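Local atomic coordinates of putative fusidic acid resistance protein (Staphylococcus aureus, PDB entry 2YB5), a protein that confers resistance to fusidic acid, probably by binding elongation factor G and helping to clear it from the ribosome. Residues A[188-193]-A[208-213]; A[121-126]-A[132-137]; A[24-29]-A[62-67]. One frame throughout, in Å; residues are numbered along the deposited sequence.

Contact 1 of 3, residues A[188-193]-A[208-213]; sequences DYICYD and YEFIVK. With ZN (zinc ion), chain C.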
loop_
_atom_site.group_PDB
_atom_site.type_symbol
_atom_site.label_atom_id
_atom_site.label_comp_id
_atom_site.label_asym_id
_atom_site.label_seq_id
_atom_site.Cartn_x
_atom_site.Cartn_y
_atom_site.Cartn_z
ATOM N N ASP A 188 -6.723 -0.583 16.822
ATOM C CA ASP A 188 -5.315 -0.336 17.019
ATOM C C ASP A 188 -4.911 0.989 16.403
ATOM O O ASP A 188 -5.711 1.647 15.738
ATOM C CB ASP A 188 -4.471 -1.480 16.442
ATOM C CG ASP A 188 -3.252 -1.795 17.302
ATOM O OD1 ASP A 188 -2.762 -0.896 18.018
ATOM O OD2 ASP A 188 -2.766 -2.943 17.247
ATOM N N TYR A 189 -3.668 1.379 16.649
ATOM C CA TYR A 189 -3.116 2.598 16.083
ATOM C C TYR A 189 -2.730 2.397 14.614
ATOM O O TYR A 189 -2.007 1.467 14.278
ATOM C CB TYR A 189 -1.918 3.093 16.912
ATOM C CG TYR A 189 -2.358 3.731 18.232
ATOM C CD1 TYR A 189 -2.604 2.951 19.362
ATOM C CD2 TYR A 189 -2.555 5.107 18.336
ATOM C CE1 TYR A 189 -3.019 3.524 20.561
ATOM C CE2 TYR A 189 -2.969 5.690 19.540
ATOM C CZ TYR A 189 -3.201 4.891 20.641
ATOM O OH TYR A 189 -3.610 5.464 21.824
ATOM N N ILE A 190 -3.230 3.290 13.762
ATOM C CA ILE A 190 -2.938 3.282 12.340
ATOM C C ILE A 190 -2.659 4.700 11.830
ATOM O O ILE A 190 -2.946 5.686 12.517
ATOM C CB ILE A 190 -4.101 2.680 11.516
ATOM C CG1 ILE A 190 -5.381 3.521 11.681
ATOM C CG2 ILE A 190 -4.334 1.219 11.895
ATOM C CD1 ILE A 190 -6.579 3.021 10.851
ATOM N N CYS A 191 -2.129 4.781 10.613
ATOM C CA CYS A 191 -1.841 6.057 9.972
ATOM C C CYS A 191 -3.124 6.883 9.929
ATOM O O CYS A 191 -4.155 6.411 9.466
ATOM C CB CYS A 191 -1.313 5.845 8.554
ATOM S SG CYS A 191 0.318 4.964 8.362
ATOM N N TYR A 192 -3.069 8.108 10.439
ATOM C CA TYR A 192 -4.199 9.009 10.329
ATOM C C TYR A 192 -4.558 9.245 8.857
ATOM O O TYR A 192 -5.731 9.259 8.481
ATOM C CB TYR A 192 -3.887 10.352 10.977
ATOM C CG TYR A 192 -5.121 11.204 11.096
ATOM C CD1 TYR A 192 -6.090 10.902 12.044
ATOM C CD2 TYR A 192 -5.345 12.281 10.238
ATOM C CE1 TYR A 192 -7.245 11.657 12.154
ATOM C CE2 TYR A 192 -6.494 13.046 10.346
ATOM C CZ TYR A 192 -7.444 12.721 11.306
ATOM O OH TYR A 192 -8.590 13.460 11.454
ATOM N N ASP A 193 -3.520 9.438 8.049
ATOM C CA ASP A 193 -3.641 9.670 6.619
ATOM C C ASP A 193 -3.410 8.354 5.861
ATOM O O ASP A 193 -2.280 7.900 5.720
ATOM C CB ASP A 193 -2.610 10.729 6.204
ATOM C CG ASP A 193 -2.592 10.985 4.724
ATOM O OD1 ASP A 193 -3.446 10.452 3.992
ATOM O OD2 ASP A 193 -1.704 11.732 4.284
ATOM N N TYR A 208 -5.521 -7.339 5.691
ATOM C CA TYR A 208 -6.430 -8.445 5.998
ATOM C C TYR A 208 -6.269 -8.921 7.444
ATOM O O TYR A 208 -7.254 -9.251 8.092
ATOM C CB TYR A 208 -6.204 -9.635 5.063
ATOM C CG TYR A 208 -6.527 -9.405 3.608
ATOM C CD1 TYR A 208 -7.369 -8.371 3.192
ATOM C CD2 TYR A 208 -6.001 -10.252 2.637
ATOM C CE1 TYR A 208 -7.670 -8.197 1.843
ATOM C CE2 TYR A 208 -6.286 -10.080 1.297
ATOM C CZ TYR A 208 -7.115 -9.054 0.905
ATOM O OH TYR A 208 -7.388 -8.893 -0.430
ATOM N N GLU A 209 -5.033 -8.928 7.946
ATOM C CA GLU A 209 -4.755 -9.396 9.309
ATOM C C GLU A 209 -5.201 -8.374 10.350
ATOM O O GLU A 209 -5.682 -8.747 11.423
ATOM C CB GLU A 209 -3.275 -9.714 9.493
ATOM C CG GLU A 209 -2.791 -10.897 8.696
ATOM C CD GLU A 209 -1.289 -11.085 8.787
ATOM O OE1 GLU A 209 -0.713 -10.903 9.895
ATOM O OE2 GLU A 209 -0.679 -11.439 7.748
ATOM N N PHE A 210 -5.040 -7.089 10.036
ATOM C CA PHE A 210 -5.591 -6.038 10.868
ATOM C C PHE A 210 -7.117 -6.178 10.944
ATOM O O PHE A 210 -7.690 -6.146 12.034
ATOM C CB PHE A 210 -5.198 -4.672 10.313
ATOM C CG PHE A 210 -5.830 -3.523 11.029
ATOM C CD1 PHE A 210 -5.409 -3.168 12.300
ATOM C CD2 PHE A 210 -6.836 -2.782 10.432
ATOM C CE1 PHE A 210 -5.996 -2.101 12.968
ATOM C CE2 PHE A 210 -7.426 -1.712 11.102
ATOM C CZ PHE A 210 -7.000 -1.383 12.373
ATOM N N ILE A 211 -7.771 -6.358 9.798
ATOM C CA ILE A 211 -9.238 -6.430 9.760
ATOM C C ILE A 211 -9.730 -7.604 10.600
ATOM O O ILE A 211 -10.595 -7.426 11.454
ATOM C CB ILE A 211 -9.785 -6.553 8.325
ATOM C CG1 ILE A 211 -9.504 -5.287 7.517
ATOM C CG2 ILE A 211 -11.306 -6.803 8.321
ATOM C CD1 ILE A 211 -10.260 -4.088 7.959
ATOM N N VAL A 212 -9.148 -8.782 10.369
ATOM C CA VAL A 212 -9.503 -10.015 11.078
ATOM C C VAL A 212 -9.435 -9.873 12.598
ATOM O O VAL A 212 -10.282 -10.400 13.307
ATOM C CB VAL A 212 -8.593 -11.197 10.636
ATOM C CG1 VAL A 212 -8.610 -12.352 11.671
ATOM C CG2 VAL A 212 -9.020 -11.705 9.277
ATOM N N LYS A 213 -8.435 -9.153 13.088
ATOM C CA LYS A 213 -8.210 -9.028 14.525
ATOM C C LYS A 213 -9.144 -8.030 15.205
ATOM O O LYS A 213 -9.327 -8.082 16.421
ATOM C CB LYS A 213 -6.757 -8.656 14.784
ATOM C CG LYS A 213 -5.803 -9.789 14.429
ATOM C CD LYS A 213 -4.358 -9.314 14.337
ATOM C CE LYS A 213 -3.405 -10.495 14.166
ATOM N NZ LYS A 213 -3.307 -11.330 15.404
HETATM ZN ZN ZN C . 0.065 2.914 7.856
#
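Phe210, on helix 204-214, reaches the last strand of the sheet, 186-191, and its ring meets Asp188 and Ile190; the CB atoms of Asp188 and Ile190 point to the helix, and that of Phe210 points back to the strand. The apolar contacts come first. Ile190 CG2 lies 3.8 Å from Phe210 CZ, the methyl coming in obliquely while the two side chains run roughly at right angles. At the ring's edge, near its plane, Asp188 CB sits 3.8 Å from Phe210 CE1. Phe210 has CG anti to its backbone N (chi1 174°), which sends the ring out from the helix to the strand.

The polar part of Asp188 turns to its own strand. Tyr189 N donates to Asp188 OD1 over 2.8 Å, on the anti side of that oxygen but 24° out of the carboxylate plane, while the methylene of Asp188 serves the aromatic ring.

Metal coordination follows one residue after Ile190. Cys191 SG binds zinc at 2.1 Å, and Cys158, Cys161 and Cys197 complete the four-cysteine site of the treble-clef zinc finger. No hydrogen bond joins the two segments. The chemistry thus divides along a few residues: the C-terminal helix is held here by apolar contact, whereas the adjoining end of the strand is fixed by the sulfur-zinc bond of Cys191.

Contact 2 of 3, residues A[121-126]-A[132-137]; sequences LGWNDN and YIVYKN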
loop_
_atom_site.group_PDB
_atom_site.type_symbol
_atom_site.label_atom_id
_atom_site.label_comp_id
_atom_site.label_asym_id
_atom_site.label_seq_id
_atom_site.Cartn_x
_atom_site.Cartn_y
_atom_site.Cartn_z
ATOM N N LEU A 121 -8.777 2.094 0.049
ATOM C CA LEU A 121 -9.296 3.457 0.077
ATOM C C LEU A 121 -9.716 3.836 1.489
ATOM O O LEU A 121 -10.718 3.315 2.013
ATOM C CB LEU A 121 -10.484 3.589 -0.877
ATOM C CG LEU A 121 -11.059 4.999 -0.999
ATOM C CD1 LEU A 121 -9.948 6.009 -1.323
ATOM C CD2 LEU A 121 -12.148 4.996 -2.058
ATOM N N GLY A 122 -8.958 4.751 2.095
ATOM C CA GLY A 122 -9.221 5.186 3.449
ATOM C C GLY A 122 -9.455 6.675 3.475
ATOM O O GLY A 122 -8.616 7.441 2.990
ATOM N N TRP A 123 -10.588 7.088 4.030
ATOM C CA TRP A 123 -10.929 8.510 4.104
ATOM C C TRP A 123 -11.656 8.856 5.377
ATOM O O TRP A 123 -12.386 8.030 5.941
ATOM C CB TRP A 123 -11.766 8.966 2.903
ATOM C CG TRP A 123 -13.228 8.511 2.866
ATOM C CD1 TRP A 123 -14.337 9.269 3.161
ATOM C CD2 TRP A 123 -13.725 7.231 2.448
ATOM N NE1 TRP A 123 -15.482 8.532 2.958
ATOM C CE2 TRP A 123 -15.135 7.280 2.523
ATOM C CE3 TRP A 123 -13.115 6.042 2.029
ATOM C CZ2 TRP A 123 -15.938 6.183 2.215
ATOM C CZ3 TRP A 123 -13.920 4.961 1.695
ATOM C CH2 TRP A 123 -15.309 5.036 1.805
ATOM N N ASN A 124 -11.465 10.096 5.808
ATOM C CA ASN A 124 -11.954 10.537 7.097
ATOM C C ASN A 124 -13.210 11.393 6.957
ATOM O O ASN A 124 -13.352 12.175 6.008
ATOM C CB ASN A 124 -10.841 11.283 7.858
ATOM C CG ASN A 124 -9.625 10.402 8.147
ATOM O OD1 ASN A 124 -9.715 9.164 8.153
ATOM N ND2 ASN A 124 -8.475 11.035 8.379
ATOM N N ASP A 125 -14.141 11.195 7.884
ATOM C CA ASP A 125 -15.248 12.119 8.079
ATOM C C ASP A 125 -15.046 12.780 9.448
ATOM O O ASP A 125 -15.498 12.266 10.466
ATOM C CB ASP A 125 -16.592 11.389 8.013
ATOM C CG ASP A 125 -17.782 12.325 8.195
ATOM O OD1 ASP A 125 -17.602 13.559 8.089
ATOM O OD2 ASP A 125 -18.903 11.822 8.439
ATOM N N ASN A 126 -14.350 13.916 9.439
ATOM C CA ASN A 126 -14.042 14.686 10.642
ATOM C C ASN A 126 -15.267 15.149 11.447
ATOM O O ASN A 126 -15.148 15.414 12.642
ATOM C CB ASN A 126 -13.196 15.924 10.283
ATOM C CG ASN A 126 -11.854 15.574 9.620
ATOM O OD1 ASN A 126 -11.165 16.454 9.101
ATOM N ND2 ASN A 126 -11.482 14.297 9.640
ATOM N N TYR A 132 -13.377 5.619 7.206
ATOM C CA TYR A 132 -13.930 4.543 6.410
ATOM C C TYR A 132 -12.793 3.908 5.626
ATOM O O TYR A 132 -11.912 4.620 5.135
ATOM C CB TYR A 132 -14.934 5.110 5.407
ATOM C CG TYR A 132 -16.185 5.656 6.014
ATOM C CD1 TYR A 132 -17.267 4.829 6.253
ATOM C CD2 TYR A 132 -16.305 7.003 6.325
ATOM C CE1 TYR A 132 -18.420 5.312 6.787
ATOM C CE2 TYR A 132 -17.468 7.502 6.866
ATOM C CZ TYR A 132 -18.522 6.646 7.098
ATOM O OH TYR A 132 -19.697 7.108 7.633
ATOM N N ILE A 133 -12.818 2.581 5.497
ATOM C CA ILE A 133 -11.802 1.849 4.752
ATOM C C ILE A 133 -12.481 0.861 3.813
ATOM O O ILE A 133 -13.254 0.046 4.263
ATOM C CB ILE A 133 -10.830 1.105 5.699
ATOM C CG1 ILE A 133 -9.875 2.105 6.366
ATOM C CG2 ILE A 133 -10.045 0.019 4.949
ATOM C CD1 ILE A 133 -9.279 1.622 7.716
ATOM N N VAL A 134 -12.202 0.959 2.517
ATOM C CA VAL A 134 -12.756 0.063 1.512
ATOM C C VAL A 134 -11.600 -0.619 0.772
ATOM O O VAL A 134 -10.566 0.002 0.502
ATOM C CB VAL A 134 -13.687 0.821 0.519
ATOM C CG1 VAL A 134 -14.103 -0.058 -0.662
ATOM C CG2 VAL A 134 -14.935 1.351 1.262
ATOM N N TYR A 135 -11.792 -1.900 0.478
ATOM C CA TYR A 135 -10.797 -2.746 -0.168
ATOM C C TYR A 135 -11.468 -3.941 -0.852
ATOM O O TYR A 135 -12.668 -4.203 -0.665
ATOM C CB TYR A 135 -9.768 -3.240 0.866
ATOM C CG TYR A 135 -10.394 -4.051 1.986
ATOM C CD1 TYR A 135 -10.550 -5.426 1.860
ATOM C CD2 TYR A 135 -10.853 -3.444 3.155
ATOM C CE1 TYR A 135 -11.131 -6.176 2.871
ATOM C CE2 TYR A 135 -11.454 -4.178 4.156
ATOM C CZ TYR A 135 -11.581 -5.551 4.006
ATOM O OH TYR A 135 -12.161 -6.315 4.970
ATOM N N LYS A 136 -10.678 -4.647 -1.655
ATOM C CA LYS A 136 -11.088 -5.915 -2.262
ATOM C C LYS A 136 -10.560 -7.064 -1.416
ATOM O O LYS A 136 -9.399 -7.046 -1.010
ATOM C CB LYS A 136 -10.515 -6.040 -3.667
ATOM C CG LYS A 136 -11.109 -5.091 -4.686
ATOM C CD LYS A 136 -12.521 -5.476 -5.087
ATOM C CE LYS A 136 -12.953 -4.774 -6.369
ATOM N NZ LYS A 136 -12.460 -5.480 -7.596
ATOM N N ASN A 137 -11.400 -8.068 -1.167
ATOM C CA ASN A 137 -10.982 -9.244 -0.403
ATOM C C ASN A 137 -10.315 -10.307 -1.289
ATOM O O ASN A 137 -10.149 -10.113 -2.491
ATOM C CB ASN A 137 -12.159 -9.840 0.396
ATOM C CG ASN A 137 -13.267 -10.367 -0.486
ATOM O OD1 ASN A 137 -13.045 -10.689 -1.646
ATOM N ND2 ASN A 137 -14.473 -10.468 0.068
HETATM O O HOH W 1 -20.328 9.837 6.987
#
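Trp123 and Tyr132 pack together on one face of an antiparallel beta hairpin, strands 121-125 and 130-136, at the edge of the five-stranded sheet. The closest apolar contact is a CH-pi interaction: Tyr132 CB stands over the six-membered ring of Trp123, 3.5 Å from its centroid. The phenol ring itself is slid away, so the two aromatic planes, 20° apart, barely overlap. Trp123 takes the position with CG between backbone N and carbonyl carbon (chi1 73°), which lays the indole across the neighbouring strand. There Val134 CG2 meets the indole edge, 3.7 Å from Trp123 CH2, and Leu95 of helix 92-98 packs against both residues.

In the backbone, the hydrogen-bonded pairs Leu121-Val134 and Trp123-Tyr132 each exchange two bonds. Between them, the non-hydrogen-bonded pair Gly122-Ile133 brings the chains to 4.4 Å, CA to CA, and Gly122 CA makes a CA-H...O contact with Tyr132 O.

Farther out, Trp123 NE1 donates to Lys106 O. Asp125 CB approaches the edge of the phenol ring, while Asp125 OD1 is hydrogen-bonded to Ser127 OG and Tyr132 OH to Arg130 NH1. One water spans the polar ends, giving a hydrogen to Asp125 OD2 at 2.8 Å and accepting one from Tyr132 OH at 2.9 Å.

Contact 3 of 3, residues A[24-29]-A[62-67]; sequences KLYRTN and SIDDVK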
loop_
_atom_site.group_PDB
_atom_site.type_symbol
_atom_site.label_atom_id
_atom_site.label_comp_id
_atom_site.label_asym_id
_atom_site.label_seq_id
_atom_site.Cartn_x
_atom_site.Cartn_y
_atom_site.Cartn_z
ATOM N N LYS A 24 21.268 0.816 -1.271
ATOM C CA LYS A 24 22.009 0.682 -0.008
ATOM C C LYS A 24 23.244 -0.190 -0.223
ATOM O O LYS A 24 24.349 0.190 0.156
ATOM C CB LYS A 24 21.137 0.084 1.104
ATOM C CG LYS A 24 20.136 1.050 1.735
ATOM C CD LYS A 24 19.181 0.294 2.654
ATOM C CE LYS A 24 18.482 1.202 3.648
ATOM N NZ LYS A 24 17.439 0.465 4.438
ATOM N N LEU A 25 23.051 -1.352 -0.845
ATOM C CA LEU A 25 24.169 -2.235 -1.190
ATOM C C LEU A 25 25.209 -1.521 -2.052
ATOM O O LEU A 25 26.396 -1.586 -1.764
ATOM C CB LEU A 25 23.683 -3.508 -1.897
ATOM C CG LEU A 25 23.392 -4.728 -1.013
ATOM C CD1 LEU A 25 22.540 -4.377 0.188
ATOM C CD2 LEU A 25 22.727 -5.822 -1.835
ATOM N N TYR A 26 24.763 -0.837 -3.102
ATOM C CA TYR A 26 25.680 -0.092 -3.961
ATOM C C TYR A 26 26.405 1.013 -3.188
ATOM O O TYR A 26 27.557 1.321 -3.498
ATOM C CB TYR A 26 24.959 0.507 -5.175
ATOM C CG TYR A 26 24.301 -0.489 -6.119
ATOM C CD1 TYR A 26 24.791 -1.784 -6.281
ATOM C CD2 TYR A 26 23.205 -0.112 -6.883
ATOM C CE1 TYR A 26 24.181 -2.680 -7.156
ATOM C CE2 TYR A 26 22.595 -0.996 -7.758
ATOM C CZ TYR A 26 23.081 -2.275 -7.892
ATOM O OH TYR A 26 22.467 -3.137 -8.771
ATOM N N ARG A 27 25.748 1.591 -2.179
ATOM C CA ARG A 27 26.388 2.602 -1.322
ATOM C C ARG A 27 27.591 2.044 -0.554
ATOM O O ARG A 27 28.540 2.776 -0.277
ATOM C CB ARG A 27 25.394 3.201 -0.332
ATOM N N THR A 28 27.537 0.762 -0.195
ATOM C CA THR A 28 28.698 0.077 0.350
ATOM C C THR A 28 29.591 -0.245 -0.843
ATOM O O THR A 28 29.195 -0.990 -1.741
ATOM C CB THR A 28 28.328 -1.212 1.134
ATOM O OG1 THR A 28 29.248 -1.392 2.217
ATOM C CG2 THR A 28 28.374 -2.451 0.242
ATOM N N ASN A 29 30.784 0.332 -0.869
ATOM C CA ASN A 29 31.641 0.245 -2.046
ATOM C C ASN A 29 32.393 -1.084 -2.060
ATOM O O ASN A 29 33.628 -1.121 -2.086
ATOM C CB ASN A 29 32.595 1.452 -2.093
ATOM C CG ASN A 29 31.847 2.788 -2.074
ATOM O OD1 ASN A 29 30.723 2.893 -2.578
ATOM N ND2 ASN A 29 32.461 3.806 -1.481
ATOM N N SER A 62 18.808 -2.958 -16.665
ATOM C CA SER A 62 19.000 -1.538 -16.392
ATOM C C SER A 62 19.411 -1.229 -14.943
ATOM O O SER A 62 20.320 -0.424 -14.731
ATOM C CB SER A 62 17.735 -0.759 -16.746
ATOM O OG SER A 62 18.004 0.626 -16.776
ATOM N N ILE A 63 18.755 -1.862 -13.962
ATOM C CA ILE A 63 19.056 -1.617 -12.532
ATOM C C ILE A 63 20.299 -2.353 -12.000
ATOM O O ILE A 63 20.851 -1.980 -10.959
ATOM C CB ILE A 63 17.848 -1.938 -11.589
ATOM C CG1 ILE A 63 17.485 -3.424 -11.615
ATOM C CG2 ILE A 63 16.628 -1.082 -11.946
ATOM C CD1 ILE A 63 16.211 -3.746 -10.857
ATOM N N ASP A 64 20.735 -3.395 -12.702
ATOM C CA ASP A 64 21.944 -4.125 -12.329
ATOM C C ASP A 64 23.187 -3.304 -12.698
ATOM O O ASP A 64 23.958 -3.685 -13.569
ATOM C CB ASP A 64 21.963 -5.493 -13.019
ATOM C CG ASP A 64 23.021 -6.424 -12.460
ATOM O OD1 ASP A 64 23.843 -5.983 -11.635
ATOM O OD2 ASP A 64 23.026 -7.607 -12.850
ATOM N N ASP A 65 23.370 -2.181 -12.009
ATOM C CA ASP A 65 24.389 -1.198 -12.350
ATOM C C ASP A 65 24.791 -0.431 -11.093
ATOM O O ASP A 65 24.041 0.422 -10.627
ATOM C CB ASP A 65 23.850 -0.231 -13.416
ATOM C CG ASP A 65 24.926 0.710 -13.970
ATOM O OD1 ASP A 65 25.518 1.486 -13.189
ATOM O OD2 ASP A 65 25.177 0.677 -15.194
ATOM N N VAL A 66 25.984 -0.722 -10.571
ATOM C CA VAL A 66 26.494 -0.091 -9.338
ATOM C C VAL A 66 26.493 1.447 -9.350
ATOM O O VAL A 66 26.593 2.072 -8.293
ATOM C CB VAL A 66 27.933 -0.576 -8.996
ATOM C CG1 VAL A 66 27.924 -2.045 -8.605
ATOM C CG2 VAL A 66 28.885 -0.328 -10.164
ATOM N N LYS A 67 26.382 2.042 -10.539
ATOM C CA LYS A 67 26.319 3.499 -10.693
ATOM C C LYS A 67 24.882 3.990 -10.801
ATOM O O LYS A 67 24.641 5.097 -11.292
ATOM C CB LYS A 67 27.094 3.951 -11.941
ATOM C CG LYS A 67 28.476 3.346 -12.094
ATOM C CD LYS A 67 29.441 3.848 -11.033
ATOM C CE LYS A 67 29.871 5.289 -11.282
ATOM N NZ LYS A 67 31.122 5.624 -10.543
#
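Tyr26, in the last turn of helix 9-27, lays one face of its ring against the backbone that leaves helix 59-63. This is the tight part of the contact. Val66 CA stands over the ring centre in a CH-pi contact, 3.9 Å from the centroid and 10° off the normal, and Asp65 C covers the same face nearer the rim. With CG beside the backbone N (chi1 -61°), the ring extends across to the other segment and delivers its hydroxyl to the end of the short helix. Tyr26 OH donates to Ile63 O over 3.0 Å, from 18° outside the carbonyl plane; this carbonyl starts an inverse gamma turn centred on Asp64. One side chain therefore grips the chain by its face and by its hydroxyl.

The looser side begins at the side chain of Val66, an exposed residue whose CG1 reaches Tyr26 CD1 at 3.9 Å. Here the chain organises itself: Asp65 OD1 accepts from Lys67 N over 2.8 Å, forming an Asx turn.

Helix 35-50 lies beside both segments. Its Leu42 touches Ile63 and Asp64, Lys38 forms a salt bridge with Asp64 OD1, and Leu41 packs on Leu25, while Met31 in the connecting loop reaches Tyr26 and Val66, so that helices 9-27, 35-50 and 59-63 meet here.

Overall arrangement
From the N terminus, contact 3 closes first: its loop of 32 intervening residues contains helix 35-50 and the start of helix 59-63 and returns to the end of helix 9-27, in the N-terminal part of the protein, which probably binds elongation factor G. Contact 2 then closes the short turn of the 121-136 hairpin, and contact 1 brings the C-terminal helix back to the strand that enters the zinc site. The three follow in series, none nested or crossed. Contacts 1 and 2 serve the same sheet from its two outermost strands and touch directly, Tyr208 OH lying 2.8 Å from Lys136 O. Contact 3 stands apart, its centre about 35 Å from that of contact 1 and 38 Å from that of contact 2.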